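Local structure of purine nucleoside phosphorylase (Thermus thermophilus, 6TK9) at residues 10-13 / 14-18; 168-171 / 172-176; 190-193 / 194-198. The protein catalyses the reversible phosphorolysis of purine nucleosides such as inosine and guanosine, yielding the free purine base and ribose 1-phosphate. All coordinates share one frame; numbering follows the deposited sequence.

Contact 1. Residues 10-13 / 14-18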
ATOM      1  N   VAL A  10      18.872 -14.365 -40.399  1.00 43.65           N
ATOM      2  CA  VAL A  10      17.829 -15.198 -41.056  1.00 50.54           C
ATOM      3  C   VAL A  10      18.508 -15.996 -42.182  1.00 54.21           C
ATOM      4  O   VAL A  10      18.447 -17.250 -42.139  1.00 59.48           O
ATOM      5  CB  VAL A  10      16.655 -14.342 -41.565  1.00 53.90           C
ATOM      6  CG1 VAL A  10      15.736 -15.114 -42.503  1.00 51.98           C
ATOM      7  CG2 VAL A  10      15.864 -13.758 -40.408  1.00 54.48           C
ATOM      8  N   ALA A  11      19.178 -15.294 -43.104  1.00 55.61           N
ATOM      9  CA  ALA A  11      19.897 -15.852 -44.278  1.00 52.79           C
ATOM     10  C   ALA A  11      20.875 -16.961 -43.851  1.00 51.46           C
ATOM     11  O   ALA A  11      20.925 -17.996 -44.536  1.00 51.51           O
ATOM     12  CB  ALA A  11      20.608 -14.747 -45.026  1.00 48.81           C
ATOM     13  N   TYR A  12      21.641 -16.774 -42.776  1.00 52.38           N
ATOM     14  CA  TYR A  12      22.626 -17.795 -42.334  1.00 51.53           C
ATOM     15  C   TYR A  12      21.878 -19.079 -41.955  1.00 54.05           C
ATOM     16  O   TYR A  12      22.409 -20.165 -42.276  1.00 55.00           O
ATOM     17  CB  TYR A  12      23.534 -17.290 -41.212  1.00 47.60           C
ATOM     18  CG  TYR A  12      24.529 -18.329 -40.764  1.00 48.23           C
ATOM     19  CD1 TYR A  12      25.728 -18.516 -41.434  1.00 47.87           C
ATOM     20  CD2 TYR A  12      24.253 -19.161 -39.689  1.00 49.19           C
ATOM     21  CE1 TYR A  12      26.634 -19.491 -41.035  1.00 48.21           C
ATOM     22  CE2 TYR A  12      25.143 -20.143 -39.283  1.00 49.11           C
ATOM     23  CZ  TYR A  12      26.336 -20.322 -39.967  1.00 49.87           C
ATOM     24  OH  TYR A  12      27.208 -21.296 -39.559  1.00 48.75           O
ATOM     25  N   VAL A  13      20.689 -18.972 -41.340  1.00 53.68           N
ATOM     26  CA  VAL A  13      19.880 -20.156 -40.913  1.00 54.86           C
ATOM     27  C   VAL A  13      19.303 -20.820 -42.173  1.00 57.96           C
ATOM     28  O   VAL A  13      19.393 -22.060 -42.293  1.00 65.01           O
ATOM     29  CB  VAL A  13      18.798 -19.796 -39.874  1.00 52.78           C
ATOM     30  CG1 VAL A  13      17.891 -20.977 -39.573  1.00 47.16           C
ATOM     31  CG2 VAL A  13      19.397 -19.290 -38.571  1.00 51.68           C
ATOM     32  N   ARG A  14      18.782 -20.026 -43.107  1.00 58.05           N
ATOM     33  CA  ARG A  14      18.292 -20.497 -44.430  1.00 55.79           C
ATOM     34  C   ARG A  14      19.450 -21.100 -45.248  1.00 55.12           C
ATOM     35  O   ARG A  14      19.166 -21.871 -46.168  1.00 61.32           O
ATOM     36  CB  ARG A  14      17.570 -19.362 -45.165  1.00 55.86           C
ATOM     37  CG  ARG A  14      16.175 -19.058 -44.620  1.00 61.70           C
ATOM     38  CD  ARG A  14      15.536 -17.848 -45.301  1.00 64.73           C
ATOM     39  NE  ARG A  14      14.188 -17.493 -44.841  1.00 69.71           N
ATOM     40  CZ  ARG A  14      13.557 -16.324 -45.076  1.00 63.06           C
ATOM     41  NH1 ARG A  14      14.140 -15.350 -45.760  1.00 57.60           N
ATOM     42  NH2 ARG A  14      12.334 -16.125 -44.608  1.00 58.63           N
ATOM     43  N   SER A  15      20.710 -20.812 -44.923  1.00 55.66           N
ATOM     44  CA  SER A  15      21.890 -21.448 -45.571  1.00 56.00           C
ATOM     45  C   SER A  15      22.005 -22.887 -45.074  1.00 56.34           C
ATOM     46  O   SER A  15      22.718 -23.648 -45.720  1.00 66.17           O
ATOM     47  CB  SER A  15      23.199 -20.691 -45.335  1.00 55.24           C
ATOM     48  OG  SER A  15      23.937 -21.233 -44.231  1.00 53.70           O
ATOM     49  N   LYS A  16      21.373 -23.224 -43.948  1.00 57.88           N
ATOM     50  CA  LYS A  16      21.439 -24.581 -43.339  1.00 58.45           C
ATOM     51  C   LYS A  16      20.150 -25.360 -43.616  1.00 57.90           C
ATOM     52  O   LYS A  16      20.207 -26.601 -43.550  1.00 59.31           O
ATOM     53  CB  LYS A  16      21.657 -24.514 -41.826  1.00 58.22           C
ATOM     54  CG  LYS A  16      22.908 -23.774 -41.385  1.00 64.05           C
ATOM     55  CD  LYS A  16      24.200 -24.362 -41.916  1.00 64.94           C
ATOM     56  CE  LYS A  16      25.397 -23.476 -41.651  1.00 60.66           C
ATOM     57  NZ  LYS A  16      26.645 -24.261 -41.702  1.00 61.95           N
ATOM     58  N   THR A  17      19.033 -24.685 -43.902  1.00 49.94           N
ATOM     59  CA  THR A  17      17.706 -25.347 -43.969  1.00 48.98           C
ATOM     60  C   THR A  17      16.609 -24.366 -44.373  1.00 45.58           C
ATOM     61  O   THR A  17      16.583 -23.257 -43.846  1.00 47.42           O
ATOM     62  CB  THR A  17      17.313 -25.958 -42.619  1.00 49.19           C
ATOM     63  OG1 THR A  17      15.964 -26.404 -42.734  1.00 47.77           O
ATOM     64  CG2 THR A  17      17.429 -24.986 -41.465  1.00 50.56           C
ATOM     65  N   ASP A  18      15.711 -24.828 -45.232  1.00 45.34           N
ATOM     66  CA  ASP A  18      14.511 -24.097 -45.697  1.00 51.69           C
ATOM     67  C   ASP A  18      13.348 -24.392 -44.736  1.00 51.08           C
ATOM     68  O   ASP A  18      12.235 -23.926 -45.020  1.00 54.67           O
ATOM     69  CB  ASP A  18      14.181 -24.475 -47.152  1.00 53.68           C
ATOM     70  CG  ASP A  18      13.921 -25.965 -47.363  1.00 59.37           C
ATOM     71  OD1 ASP A  18      14.200 -26.755 -46.437  1.00 58.28           O
ATOM     72  OD2 ASP A  18      13.438 -26.339 -48.454  1.00 68.20           O
TER
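Arg14 runs back along the last turn of helix 4-14 and lays its guanidinium against Val10, one turn earlier. With CG anti to its own carbonyl carbon (chi1 -75°) and the chain extended from CG to NE, the arginine travels beside the valine in the same direction. Val10 CG1 therefore sits over one face of the flat group, offset toward its rim, and comes within 3.6 Å of Arg14 CZ. The long aliphatic stem and the weakly hydrated face of an arginine suit this place, covering a methyl group while the N-H bonds point elsewhere. Arg14 N also gives a regular helical bond to Val10 O at 3.0 Å.

Val13 contributes mainly its carbonyl. As the helix runs out, Val13 O takes Lys16 N at 2.8 Å, the donor standing well above the carbonyl plane, and a weak bond from Thr17 N at 3.1 Å. Its branched side chain turns to the protein interior, against Ile44, Leu66 and Leu102, where a compact apolar residue belongs; Val10 touches Phe101 of helix 94-102.

Tyr12 is met twice from the following turn. Ser15 OG donates to Tyr12 O at 2.7 Å, a short side chain folding back onto a carbonyl near the helix end, where Ser15 N makes weak bonds to both Ala11 O and Tyr12 O. Lys16, bent at chi2, brings CE to 3.5 Å from Tyr12 OH, its methylene approaching the phenol at a slant.

The chemistry is that of a helix end, whose last carbonyls take bent or weak bonds and a serine hydroxyl, while two cationic residues shield apolar and aromatic surface, Arg14 with its guanidinium face and Lys16 with the aliphatic part of its chain.

Contact 2. Residues 168-171 / 172-176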
ATOM      1  N   ARG A 168      -5.178 -22.825 -19.658  1.00 44.99           N
ATOM      2  CA  ARG A 168      -6.108 -23.245 -18.569  1.00 48.84           C
ATOM      3  C   ARG A 168      -6.787 -24.570 -18.932  1.00 47.93           C
ATOM      4  O   ARG A 168      -6.818 -25.475 -18.073  1.00 42.24           O
ATOM      5  CB  ARG A 168      -7.144 -22.154 -18.287  1.00 53.90           C
ATOM      6  CG  ARG A 168      -6.595 -21.011 -17.450  1.00 51.01           C
ATOM      7  CD  ARG A 168      -7.389 -19.754 -17.672  1.00 49.49           C
ATOM      8  NE  ARG A 168      -6.940 -18.724 -16.746  1.00 51.27           N
ATOM      9  CZ  ARG A 168      -7.371 -17.470 -16.747  1.00 48.51           C
ATOM     10  NH1 ARG A 168      -8.278 -17.088 -17.629  1.00 47.17           N
ATOM     11  NH2 ARG A 168      -6.897 -16.605 -15.869  1.00 49.11           N
ATOM     12  N   LYS A 169      -7.292 -24.682 -20.164  1.00 51.53           N
ATOM     13  CA  LYS A 169      -7.967 -25.900 -20.683  1.00 51.40           C
ATOM     14  C   LYS A 169      -7.002 -27.093 -20.560  1.00 51.05           C
ATOM     15  O   LYS A 169      -7.397 -28.161 -20.020  1.00 44.88           O
ATOM     16  CB  LYS A 169      -8.437 -25.646 -22.119  1.00 56.61           C
ATOM     17  CG  LYS A 169      -9.499 -26.609 -22.629  1.00 66.16           C
ATOM     18  CD  LYS A 169     -10.331 -26.039 -23.756  1.00 76.16           C
ATOM     19  CE  LYS A 169     -11.207 -27.082 -24.416  1.00 83.18           C
ATOM     20  NZ  LYS A 169     -10.389 -28.180 -24.983  1.00 85.39           N
ATOM     21  N   VAL A 170      -5.749 -26.919 -20.976  1.00 48.44           N
ATOM     22  CA  VAL A 170      -4.789 -28.054 -21.029  1.00 45.81           C
ATOM     23  C   VAL A 170      -4.437 -28.471 -19.602  1.00 43.85           C
ATOM     24  O   VAL A 170      -4.222 -29.666 -19.396  1.00 54.63           O
ATOM     25  CB  VAL A 170      -3.547 -27.730 -21.874  1.00 42.41           C
ATOM     26  CG1 VAL A 170      -2.480 -28.821 -21.774  1.00 40.02           C
ATOM     27  CG2 VAL A 170      -3.924 -27.462 -23.323  1.00 39.85           C
ATOM     28  N   ALA A 171      -4.382 -27.549 -18.650  1.00 46.95           N
ATOM     29  CA  ALA A 171      -4.067 -27.877 -17.235  1.00 52.29           C
ATOM     30  C   ALA A 171      -5.184 -28.746 -16.646  1.00 53.96           C
ATOM     31  O   ALA A 171      -4.871 -29.821 -16.079  1.00 56.35           O
ATOM     32  CB  ALA A 171      -3.873 -26.627 -16.417  1.00 51.24           C
ATOM     33  N   ARG A 172      -6.437 -28.307 -16.795  1.00 51.25           N
ATOM     34  CA  ARG A 172      -7.645 -29.080 -16.385  1.00 50.98           C
ATOM     35  C   ARG A 172      -7.545 -30.497 -16.959  1.00 50.95           C
ATOM     36  O   ARG A 172      -7.470 -31.425 -16.147  1.00 50.07           O
ATOM     37  CB  ARG A 172      -8.906 -28.313 -16.790  1.00 47.76           C
ATOM     38  CG  ARG A 172      -9.148 -27.112 -15.887  1.00 46.40           C
ATOM     39  CD  ARG A 172      -9.958 -25.918 -16.364  1.00 45.49           C
ATOM     40  NE  ARG A 172     -10.601 -25.920 -17.674  1.00 47.45           N
ATOM     41  CZ  ARG A 172     -10.745 -24.821 -18.433  1.00 47.10           C
ATOM     42  NH1 ARG A 172     -10.279 -23.651 -18.018  1.00 45.32           N
ATOM     43  NH2 ARG A 172     -11.335 -24.898 -19.616  1.00 47.26           N
ATOM     44  N   ARG A 173      -7.462 -30.629 -18.289  1.00 51.34           N
ATOM     45  CA  ARG A 173      -7.300 -31.915 -19.025  1.00 58.41           C
ATOM     46  C   ARG A 173      -6.246 -32.799 -18.324  1.00 59.73           C
ATOM     47  O   ARG A 173      -6.567 -33.983 -18.058  1.00 60.04           O
ATOM     48  CB  ARG A 173      -6.964 -31.617 -20.492  1.00 67.76           C
ATOM     49  CG  ARG A 173      -7.249 -32.735 -21.485  1.00 77.92           C
ATOM     50  CD  ARG A 173      -6.013 -33.509 -21.943  1.00 95.55           C
ATOM     51  NE  ARG A 173      -5.853 -34.810 -21.281  1.00108.64           N
ATOM     52  CZ  ARG A 173      -4.755 -35.580 -21.307  1.00106.40           C
ATOM     53  NH1 ARG A 173      -3.670 -35.199 -21.966  1.00101.34           N
ATOM     54  NH2 ARG A 173      -4.750 -36.733 -20.656  1.00102.68           N
ATOM     55  N   GLN A 174      -5.068 -32.258 -17.966  1.00 50.95           N
ATOM     56  CA  GLN A 174      -3.924 -33.056 -17.433  1.00 48.39           C
ATOM     57  C   GLN A 174      -4.019 -33.199 -15.905  1.00 48.13           C
ATOM     58  O   GLN A 174      -3.020 -33.648 -15.310  1.00 51.29           O
ATOM     59  CB  GLN A 174      -2.560 -32.464 -17.835  1.00 46.94           C
ATOM     60  CG  GLN A 174      -2.351 -32.343 -19.345  1.00 44.69           C
ATOM     61  CD  GLN A 174      -0.964 -31.929 -19.791  1.00 45.18           C
ATOM     62  OE1 GLN A 174      -0.708 -31.780 -20.991  1.00 42.10           O
ATOM     63  NE2 GLN A 174      -0.046 -31.763 -18.845  1.00 38.63           N
ATOM     64  N   ASP A 175      -5.164 -32.872 -15.295  1.00 51.01           N
ATOM     65  CA  ASP A 175      -5.380 -32.853 -13.817  1.00 51.22           C
ATOM     66  C   ASP A 175      -4.198 -32.129 -13.132  1.00 51.99           C
ATOM     67  O   ASP A 175      -3.697 -32.626 -12.091  1.00 51.13           O
ATOM     68  CB  ASP A 175      -5.642 -34.268 -13.280  1.00 56.16           C
ATOM     69  CG  ASP A 175      -6.310 -34.304 -11.910  1.00 61.44           C
ATOM     70  OD1 ASP A 175      -7.341 -33.610 -11.736  1.00 63.37           O
ATOM     71  OD2 ASP A 175      -5.785 -35.005 -11.007  1.00 59.40           O
ATOM     72  N   LEU A 176      -3.804 -30.967 -13.676  1.00 49.98           N
ATOM     73  CA  LEU A 176      -2.637 -30.142 -13.249  1.00 53.97           C
ATOM     74  C   LEU A 176      -3.144 -28.794 -12.707  1.00 49.39           C
ATOM     75  O   LEU A 176      -3.924 -28.122 -13.414  1.00 48.37           O
ATOM     76  CB  LEU A 176      -1.729 -29.988 -14.479  1.00 60.03           C
ATOM     77  CG  LEU A 176      -0.360 -29.329 -14.301  1.00 63.62           C
ATOM     78  CD1 LEU A 176      -0.447 -27.849 -14.623  1.00 65.50           C
ATOM     79  CD2 LEU A 176       0.228 -29.557 -12.910  1.00 65.26           C
TER
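Arg172 folds its guanidinium flat over the backbone of the preceding turn, with Lys169 CA 3.6 Å above the plane of the group and over its centre. The C atom of Arg168 lies over the same face, nearer the rim, and Arg172 NH1 reaches 3.5 Å from Arg168 CB. A nearly eclipsed chi3 (4°), if the model is right here, turns the end of the chain back in this way. Lys169 crosses it at about a right angle, the two like charges being kept apart. An arginine suits the place because its flat face can rest on carbon while its N-H groups can still bond across the subunit interface: Arg172 NH2 forms a salt bridge with Asp175 of the second subunit, and Asp175 repays the same bond to that subunit's Arg172.

The helix ends here in a Schellman motif. Leu176 N returns to Ala171 O at 2.9 Å, and Asp175 N reaches Arg172 O at 2.9 Å, with Asp175 taking the positive phi (46°) of the C-prime position. The reversal brings Leu176 CD1 to 4.1 Å from Ala171 CB, a small apolar contact across the turn for which alanine's single methyl is enough. On the inner side Val170 and Gln174 run side by side, and both pack against Tyr263 of helix 257-270. Arg168 leads away from the turn to a salt bridge with Glu180.

Contact 3. Residues 190-193 / 194-198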
ATOM      1  N   SER A 190      22.602 -10.731  -8.574  1.00 35.30           N
ATOM      2  CA  SER A 190      22.372 -10.963  -7.126  1.00 34.28           C
ATOM      3  C   SER A 190      20.889 -11.224  -6.961  1.00 34.30           C
ATOM      4  O   SER A 190      20.125 -10.580  -7.677  1.00 44.06           O
ATOM      5  CB  SER A 190      22.800  -9.806  -6.276  1.00 33.09           C
ATOM      6  OG  SER A 190      22.146  -8.617  -6.677  1.00 32.05           O
ATOM      7  N   PHE A 191      20.502 -12.161  -6.104  1.00 34.71           N
ATOM      8  CA  PHE A 191      19.074 -12.398  -5.780  1.00 35.26           C
ATOM      9  C   PHE A 191      18.575 -11.174  -4.986  1.00 34.81           C
ATOM     10  O   PHE A 191      19.381 -10.390  -4.496  1.00 34.82           O
ATOM     11  CB  PHE A 191      18.870 -13.749  -5.079  1.00 34.72           C
ATOM     12  CG  PHE A 191      18.926 -14.973  -5.969  1.00 36.32           C
ATOM     13  CD1 PHE A 191      17.985 -15.177  -6.970  1.00 35.21           C
ATOM     14  CD2 PHE A 191      19.915 -15.944  -5.794  1.00 41.00           C
ATOM     15  CE1 PHE A 191      18.030 -16.314  -7.767  1.00 37.22           C
ATOM     16  CE2 PHE A 191      19.966 -17.076  -6.598  1.00 36.81           C
ATOM     17  CZ  PHE A 191      19.027 -17.254  -7.589  1.00 37.52           C
ATOM     18  N   ALA A 192      17.262 -10.997  -4.917  1.00 32.74           N
ATOM     19  CA  ALA A 192      16.594  -9.892  -4.216  1.00 31.65           C
ATOM     20  C   ALA A 192      16.893  -9.985  -2.715  1.00 31.97           C
ATOM     21  O   ALA A 192      16.950 -11.108  -2.209  1.00 30.75           O
ATOM     22  CB  ALA A 192      15.117  -9.980  -4.481  1.00 33.69           C
ATOM     23  N   SER A 193      17.073  -8.836  -2.046  1.00 32.11           N
ATOM     24  CA  SER A 193      17.024  -8.715  -0.567  1.00 34.10           C
ATOM     25  C   SER A 193      15.606  -9.067  -0.111  1.00 36.45           C
ATOM     26  O   SER A 193      14.673  -9.049  -0.959  1.00 35.84           O
ATOM     27  CB  SER A 193      17.390  -7.340  -0.088  1.00 33.11           C
ATOM     28  OG  SER A 193      16.284  -6.444  -0.244  1.00 36.72           O
ATOM     29  N   ARG A 194      15.448  -9.336   1.188  1.00 37.44           N
ATOM     30  CA  ARG A 194      14.125  -9.532   1.819  1.00 36.47           C
ATOM     31  C   ARG A 194      13.238  -8.331   1.457  1.00 37.43           C
ATOM     32  O   ARG A 194      12.132  -8.552   0.920  1.00 39.72           O
ATOM     33  CB  ARG A 194      14.286  -9.747   3.324  1.00 39.46           C
ATOM     34  CG  ARG A 194      14.915 -11.082   3.695  1.00 44.20           C
ATOM     35  CD  ARG A 194      14.715 -11.373   5.167  1.00 50.00           C
ATOM     36  NE  ARG A 194      15.502 -12.493   5.662  1.00 55.85           N
ATOM     37  CZ  ARG A 194      15.154 -13.775   5.598  1.00 57.29           C
ATOM     38  NH1 ARG A 194      14.014 -14.146   5.038  1.00 59.02           N
ATOM     39  NH2 ARG A 194      15.968 -14.691   6.086  1.00 59.39           N
ATOM     40  N   ALA A 195      13.729  -7.108   1.666  1.00 32.85           N
ATOM     41  CA  ALA A 195      12.964  -5.857   1.483  1.00 31.52           C
ATOM     42  C   ALA A 195      12.600  -5.681   0.010  1.00 35.21           C
ATOM     43  O   ALA A 195      11.468  -5.220  -0.261  1.00 35.48           O
ATOM     44  CB  ALA A 195      13.759  -4.692   1.997  1.00 34.34           C
ATOM     45  N   GLU A 196      13.504  -6.051  -0.909  1.00 36.55           N
ATOM     46  CA  GLU A 196      13.216  -6.021  -2.365  1.00 35.01           C
ATOM     47  C   GLU A 196      12.115  -7.040  -2.682  1.00 36.03           C
ATOM     48  O   GLU A 196      11.204  -6.687  -3.460  1.00 36.00           O
ATOM     49  CB  GLU A 196      14.471  -6.290  -3.186  1.00 36.24           C
ATOM     50  CG  GLU A 196      15.379  -5.087  -3.315  1.00 37.55           C
ATOM     51  CD  GLU A 196      16.802  -5.418  -3.753  1.00 40.06           C
ATOM     52  OE1 GLU A 196      17.205  -6.599  -3.571  1.00 42.08           O
ATOM     53  OE2 GLU A 196      17.501  -4.504  -4.297  1.00 37.36           O
ATOM     54  N   LEU A 197      12.155  -8.249  -2.109  1.00 36.29           N
ATOM     55  CA  LEU A 197      11.088  -9.247  -2.389  1.00 38.09           C
ATOM     56  C   LEU A 197       9.755  -8.667  -1.907  1.00 42.14           C
ATOM     57  O   LEU A 197       8.758  -8.731  -2.677  1.00 43.17           O
ATOM     58  CB  LEU A 197      11.370 -10.582  -1.705  1.00 39.20           C
ATOM     59  CG  LEU A 197      12.512 -11.430  -2.270  1.00 39.79           C
ATOM     60  CD1 LEU A 197      12.679 -12.683  -1.414  1.00 34.27           C
ATOM     61  CD2 LEU A 197      12.278 -11.798  -3.734  1.00 40.44           C
ATOM     62  N   ARG A 198       9.743  -8.106  -0.691  1.00 43.91           N
ATOM     63  CA  ARG A 198       8.524  -7.523  -0.083  1.00 44.90           C
ATOM     64  C   ARG A 198       8.036  -6.413  -1.004  1.00 41.05           C
ATOM     65  O   ARG A 198       6.840  -6.405  -1.325  1.00 35.37           O
ATOM     66  CB  ARG A 198       8.762  -6.989   1.332  1.00 51.93           C
ATOM     67  CG  ARG A 198       7.465  -6.787   2.104  1.00 64.71           C
ATOM     68  CD  ARG A 198       7.662  -6.269   3.518  1.00 78.98           C
ATOM     69  NE  ARG A 198       6.441  -5.655   4.039  1.00 88.40           N
ATOM     70  CZ  ARG A 198       6.386  -4.556   4.793  1.00 99.33           C
ATOM     71  NH1 ARG A 198       7.491  -3.899   5.122  1.00 97.13           N
ATOM     72  NH2 ARG A 198       5.212  -4.104   5.203  1.00101.54           N
TER
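The chain enters in an extended conformation through Ala192 and Ser193, then turns into helix 194-202 at Arg194. Ser193 O accepts Leu197 N at 2.9 Å, which starts the helical pattern, and Ser193 itself occupies the N-cap.

Two reciprocal bonds join Ser193 to Glu196. Ser193 OG, set between its backbone N and carbonyl carbon (chi1 79°), accepts Glu196 N at 2.9 Å. In return Glu196 OE1 takes Ser193 N at 2.7 Å in a nearly straight bond (168°), met on the anti side of the carboxylate and 16° out of its plane. This is a capping box, and the residue types fit it: serine has a short oxygen that reaches an amide of the first turn, while glutamate can reach back to the N-cap amide and its negative charge probably suits the positive end of the helix dipole. Cutting Glu196 back to an alanine is likely to leave the Ser193 amide without its acceptor, and Asn133 N of the third subunit without its mate OE2.

Beside the box, Leu197 CD2 packs on Ala192 CB at 3.5 Å, and both residues touch Ile208 on strand 207-209. The cap also lies at a subunit interface, for Ser193 OG bonds to Tyr131 O of the third subunit. Arg194 NH1 hydrogen-bonds to the backbone oxygens of Arg240 and Pro238, and its NH2 forms a salt bridge with Glu157 of the third subunit.

All three contacts lie at helix ends: contacts 1 and 2 at C-termini, contact 3 at an N-terminus. They are in series along the chain and touch nowhere. Contacts 1 and 3 lie on opposite sides of the chain's centre, their own centres about 43 Å apart, while contact 2 is about 37 Å from contact 1 and 33 Å from contact 3, centre to centre. No other chain of the six-chain assembly touches contact 1, whereas contact 2 meets the second subunit and contact 3 the third. By analogy with related trimeric phosphorylases, contact 3, through Phe191 beside Met210 and His243, probably borders the nucleoside pocket, from which contacts 1 and 2 are remote.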